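PDB 4FAJ: PrgZ, which binds peptide pheromone outside the cell as a membrane-anchored receptor of the solute-binding protein 5 family, probably serving peptide uptake. Local coordinates for residues A[163-168]-A[193-198]; A[156-161]-A[208-213]. All blocks are in the same frame, centred on the assembly; numbering follows the deposited sequence.

Contact 1 (A[163-168]-A[193-198]); sequences SAIKNA and IELVEP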
# COMPACT_ATOMS: atom_id res chain seq x y z
N SER A 163 0.19 -15.03 -7.25
CA SER A 163 0.31 -16.41 -6.75
C SER A 163 -0.89 -17.28 -7.02
O SER A 163 -0.75 -18.50 -7.15
CB SER A 163 0.60 -16.42 -5.25
OG SER A 163 1.80 -15.71 -4.99
N ALA A 164 -2.07 -16.68 -7.13
CA ALA A 164 -3.30 -17.41 -7.46
C ALA A 164 -3.31 -18.07 -8.84
O ALA A 164 -4.01 -19.06 -9.06
CB ALA A 164 -4.51 -16.48 -7.32
N ILE A 165 -2.52 -17.53 -9.77
CA ILE A 165 -2.53 -17.99 -11.16
C ILE A 165 -1.70 -19.26 -11.30
O ILE A 165 -0.60 -19.35 -10.75
CB ILE A 165 -1.99 -16.90 -12.12
CG1 ILE A 165 -2.89 -15.66 -12.06
CG2 ILE A 165 -1.89 -17.42 -13.56
CD1 ILE A 165 -2.35 -14.46 -12.85
N LYS A 166 -2.21 -20.23 -12.05
CA LYS A 166 -1.51 -21.49 -12.26
C LYS A 166 -0.09 -21.26 -12.78
O LYS A 166 0.15 -20.42 -13.66
CB LYS A 166 -2.27 -22.41 -13.22
CG LYS A 166 -1.86 -23.87 -13.13
CD LYS A 166 -1.93 -24.60 -14.47
CE LYS A 166 -3.33 -24.59 -15.05
NZ LYS A 166 -3.49 -25.54 -16.20
N ASN A 167 0.85 -22.01 -12.19
CA ASN A 167 2.28 -21.95 -12.51
C ASN A 167 3.04 -20.76 -11.95
O ASN A 167 4.26 -20.73 -12.04
CB ASN A 167 2.54 -22.11 -14.02
CG ASN A 167 2.12 -23.47 -14.54
OD1 ASN A 167 2.22 -24.47 -13.82
ND2 ASN A 167 1.66 -23.53 -15.78
N ALA A 168 2.35 -19.78 -11.37
CA ALA A 168 3.04 -18.62 -10.78
C ALA A 168 3.99 -19.07 -9.66
O ALA A 168 5.06 -18.49 -9.50
CB ALA A 168 2.04 -17.60 -10.25
N ILE A 193 -7.54 -16.85 -18.31
CA ILE A 193 -6.65 -17.05 -17.16
C ILE A 193 -7.11 -18.28 -16.40
O ILE A 193 -8.31 -18.43 -16.15
CB ILE A 193 -6.72 -15.86 -16.18
CG1 ILE A 193 -6.38 -14.54 -16.88
CG2 ILE A 193 -5.81 -16.08 -14.96
CD1 ILE A 193 -7.12 -13.37 -16.28
N GLU A 194 -6.16 -19.15 -16.03
CA GLU A 194 -6.46 -20.28 -15.15
C GLU A 194 -5.83 -20.12 -13.77
O GLU A 194 -4.62 -19.90 -13.63
CB GLU A 194 -6.05 -21.61 -15.77
CG GLU A 194 -6.36 -22.77 -14.83
CD GLU A 194 -6.86 -23.98 -15.53
OE1 GLU A 194 -8.10 -24.18 -15.51
OE2 GLU A 194 -6.03 -24.72 -16.10
N LEU A 195 -6.67 -20.26 -12.74
CA LEU A 195 -6.24 -20.19 -11.36
C LEU A 195 -5.99 -21.59 -10.77
O LEU A 195 -6.52 -22.60 -11.25
CB LEU A 195 -7.30 -19.48 -10.53
CG LEU A 195 -7.78 -18.11 -11.02
CD1 LEU A 195 -8.81 -17.57 -10.04
CD2 LEU A 195 -6.63 -17.14 -11.18
N VAL A 196 -5.18 -21.63 -9.72
CA VAL A 196 -4.90 -22.88 -9.03
C VAL A 196 -6.17 -23.40 -8.35
O VAL A 196 -6.47 -24.59 -8.41
CB VAL A 196 -3.75 -22.73 -8.03
CG1 VAL A 196 -3.60 -23.99 -7.17
CG2 VAL A 196 -2.46 -22.43 -8.78
N GLU A 197 -6.93 -22.50 -7.75
CA GLU A 197 -8.18 -22.85 -7.07
C GLU A 197 -9.14 -21.67 -7.16
O GLU A 197 -8.72 -20.57 -7.52
CB GLU A 197 -7.89 -23.18 -5.61
CG GLU A 197 -7.25 -22.03 -4.85
CD GLU A 197 -7.01 -22.34 -3.37
OE1 GLU A 197 -6.81 -23.52 -3.02
OE2 GLU A 197 -7.03 -21.38 -2.57
N PRO A 198 -10.43 -21.87 -6.81
CA PRO A 198 -11.36 -20.75 -6.84
C PRO A 198 -10.91 -19.67 -5.88
O PRO A 198 -10.53 -19.95 -4.74
CB PRO A 198 -12.69 -21.38 -6.38
CG PRO A 198 -12.56 -22.80 -6.72
CD PRO A 198 -11.11 -23.15 -6.54
O HOH W 1 -5.76 -19.79 -6.98
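Two backbone hydrogen bonds join 163-168 to 193-198, where strand 190-194 runs out into loop, and make Ile165 and Leu195 a non-hydrogen-bonded antiparallel pair, a single beta bridge. Val196 N donates to Ala164 O over 2.9 Å, almost along the C=O axis. Lys166 N donates to Glu194 O, also over 2.9 Å but in the carbonyl plane, with 149° at the oxygen. Ala164 O also accepts from water 1, which takes a hydrogen bond from Glu197 N and carries the link one residue further.

Lys166 and Glu194 lie side by side, pointing the same way, in a salt bridge. Lys166, its CG anti to N and its chain bent at chi2 and chi3, brings NZ 2.7 Å from Glu194 OE2, on the anti lone pair.

The Ile165 side chain crosses those of Ile193 and Leu195 obliquely, its CG1 4.1 Å from both Ile193 CG2 and Leu195 CD2, while Val196 CG2 rests 3.7 Å from Lys166 CA.

A type II turn, closed by Ala168 N to Ile165 O, leads 163-168 into helix 168-172. Strand 190-194 lies inside a four-stranded antiparallel sheet beside 120-124, and Phe202 of helix 202-205 packs against Ile165, Ile193 and Leu195.

Contact 2 (A[156-161]-A[208-213]); sequences SPNVEL and LTAYYP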
# COMPACT_ATOMS: atom_id res chain seq x y z
N SER A 156 10.37 -8.23 -9.07
CA SER A 156 9.23 -7.40 -8.74
C SER A 156 8.82 -7.58 -7.30
O SER A 156 8.64 -8.71 -6.85
CB SER A 156 8.04 -7.75 -9.64
OG SER A 156 6.89 -7.04 -9.23
N PRO A 157 8.63 -6.46 -6.57
CA PRO A 157 8.07 -6.56 -5.24
C PRO A 157 6.59 -6.99 -5.24
O PRO A 157 6.03 -7.21 -4.17
CB PRO A 157 8.19 -5.14 -4.70
CG PRO A 157 8.07 -4.29 -5.91
CD PRO A 157 8.74 -5.06 -7.01
N ASN A 158 5.98 -7.08 -6.43
CA ASN A 158 4.55 -7.41 -6.53
C ASN A 158 4.26 -8.87 -6.90
O ASN A 158 3.11 -9.22 -7.16
CB ASN A 158 3.86 -6.47 -7.54
CG ASN A 158 3.81 -5.03 -7.07
OD1 ASN A 158 3.43 -4.74 -5.92
ND2 ASN A 158 4.17 -4.11 -7.96
N VAL A 159 5.29 -9.72 -6.90
CA VAL A 159 5.15 -11.08 -7.43
C VAL A 159 4.10 -11.91 -6.69
O VAL A 159 3.41 -12.71 -7.32
CB VAL A 159 6.50 -11.86 -7.48
CG1 VAL A 159 7.44 -11.23 -8.46
CG2 VAL A 159 7.17 -11.95 -6.09
N GLU A 160 3.95 -11.69 -5.38
CA GLU A 160 3.01 -12.46 -4.56
C GLU A 160 1.54 -12.25 -4.98
O GLU A 160 0.71 -13.14 -4.82
CB GLU A 160 3.17 -12.08 -3.08
CG GLU A 160 2.40 -12.94 -2.10
CD GLU A 160 3.01 -14.33 -1.93
OE1 GLU A 160 2.23 -15.31 -1.90
OE2 GLU A 160 4.26 -14.42 -1.83
N LEU A 161 1.22 -11.09 -5.54
CA LEU A 161 -0.12 -10.80 -6.04
C LEU A 161 -0.58 -11.70 -7.19
O LEU A 161 -1.78 -11.77 -7.50
CB LEU A 161 -0.21 -9.34 -6.51
CG LEU A 161 -0.05 -8.27 -5.45
CD1 LEU A 161 0.05 -6.88 -6.09
CD2 LEU A 161 -1.19 -8.32 -4.46
N LEU A 208 -5.80 -3.91 -9.55
CA LEU A 208 -4.60 -3.35 -8.93
C LEU A 208 -3.62 -2.88 -9.99
O LEU A 208 -3.47 -3.50 -11.05
CB LEU A 208 -3.91 -4.40 -8.05
CG LEU A 208 -4.71 -4.96 -6.87
CD1 LEU A 208 -3.88 -5.95 -6.08
CD2 LEU A 208 -5.23 -3.85 -5.98
N THR A 209 -2.91 -1.80 -9.67
CA THR A 209 -1.90 -1.25 -10.59
C THR A 209 -0.89 -2.31 -11.03
O THR A 209 -0.46 -2.32 -12.17
CB THR A 209 -1.20 0.00 -10.00
OG1 THR A 209 -0.50 -0.34 -8.80
CG2 THR A 209 -2.21 1.11 -9.72
N ALA A 210 -0.54 -3.24 -10.14
CA ALA A 210 0.37 -4.34 -10.49
C ALA A 210 -0.09 -5.19 -11.67
O ALA A 210 0.73 -5.75 -12.40
CB ALA A 210 0.61 -5.25 -9.27
N TYR A 211 -1.41 -5.28 -11.86
CA TYR A 211 -2.01 -5.99 -12.99
C TYR A 211 -2.27 -5.10 -14.24
O TYR A 211 -2.83 -5.57 -15.24
CB TYR A 211 -3.33 -6.66 -12.54
CG TYR A 211 -3.16 -7.99 -11.84
CD1 TYR A 211 -2.85 -8.06 -10.49
CD2 TYR A 211 -3.33 -9.18 -12.53
CE1 TYR A 211 -2.72 -9.29 -9.85
CE2 TYR A 211 -3.20 -10.40 -11.91
CZ TYR A 211 -2.90 -10.45 -10.57
OH TYR A 211 -2.79 -11.67 -9.98
N TYR A 212 -1.86 -3.84 -14.20
CA TYR A 212 -2.02 -2.96 -15.37
C TYR A 212 -1.21 -3.50 -16.56
O TYR A 212 -0.19 -4.20 -16.37
CB TYR A 212 -1.61 -1.50 -15.05
CG TYR A 212 -2.61 -0.69 -14.24
CD1 TYR A 212 -3.70 -1.28 -13.59
CD2 TYR A 212 -2.44 0.69 -14.08
CE1 TYR A 212 -4.60 -0.52 -12.83
CE2 TYR A 212 -3.34 1.46 -13.30
CZ TYR A 212 -4.42 0.85 -12.69
OH TYR A 212 -5.30 1.61 -11.93
N PRO A 213 -1.68 -3.22 -17.79
CA PRO A 213 -0.85 -3.58 -18.93
C PRO A 213 0.31 -2.59 -19.08
O PRO A 213 0.27 -1.49 -18.54
CB PRO A 213 -1.81 -3.43 -20.11
CG PRO A 213 -2.77 -2.33 -19.68
CD PRO A 213 -2.86 -2.42 -18.17
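Ser156 starts a type I turn to Val159, and its OG accepts from Asn158 N at 2.9 Å, making an ST turn; the same hydroxyl is hydrogen-bonded to Ala76 O. The backbone points Asn158 CB at Ala210, with Asn158 CB to Ala210 CB 3.9 Å; chi1 puts CG anti to the carbonyl carbon and so against the same methyl, while ND2 is hydrogen-bonded to Ala78 O. The chain then winds into a 3-10 segment, where Leu161 N bonds to Asn158 O. Across from it, 209-211 is a second, and the two face each other in a buried part of this solute-binding protein, Ala210 presenting its CB to the first. Leu161 does most of the work. Leu161 CD1 sits 3.6 Å from Ala210 CB, and Leu161 CD2 meets Leu208 CD1 at 3.9 Å, the two leucine side chains crossing at about a right angle. The Leu161 carbonyl turns to the edge of the Tyr211 ring, near its plane, and accepts a hydrogen bond from Tyr211 OH, 2.7 Å from Leu161 O and 35° above the carbonyl plane. Phe162 stacks on the Tyr211 ring, and Trp146 meets it edge-to-face and bonds through NE1 to Tyr211 O.

From the N terminus, the chain leaves helix 139-150 and enters 156-161, the first half of contact 2, then almost at once 163-168, the first half of contact 1. It passes through helix 168-172 and strand 183-186, and the end of strand 190-194 begins 193-198, which closes the inner loop. Helix 202-205 follows, and 208-213 closes the outer one, so contact 1 is nested inside contact 2. Contact 1 ties the loop ahead of helix 168-172 to the antiparallel sheet; contact 2 ties the same loop to the segment between helices 202-205 and 216-222. Their centres lie about 14 Å apart, and they touch where Ile165 CD1 packs 4.0 Å from Tyr211 OH.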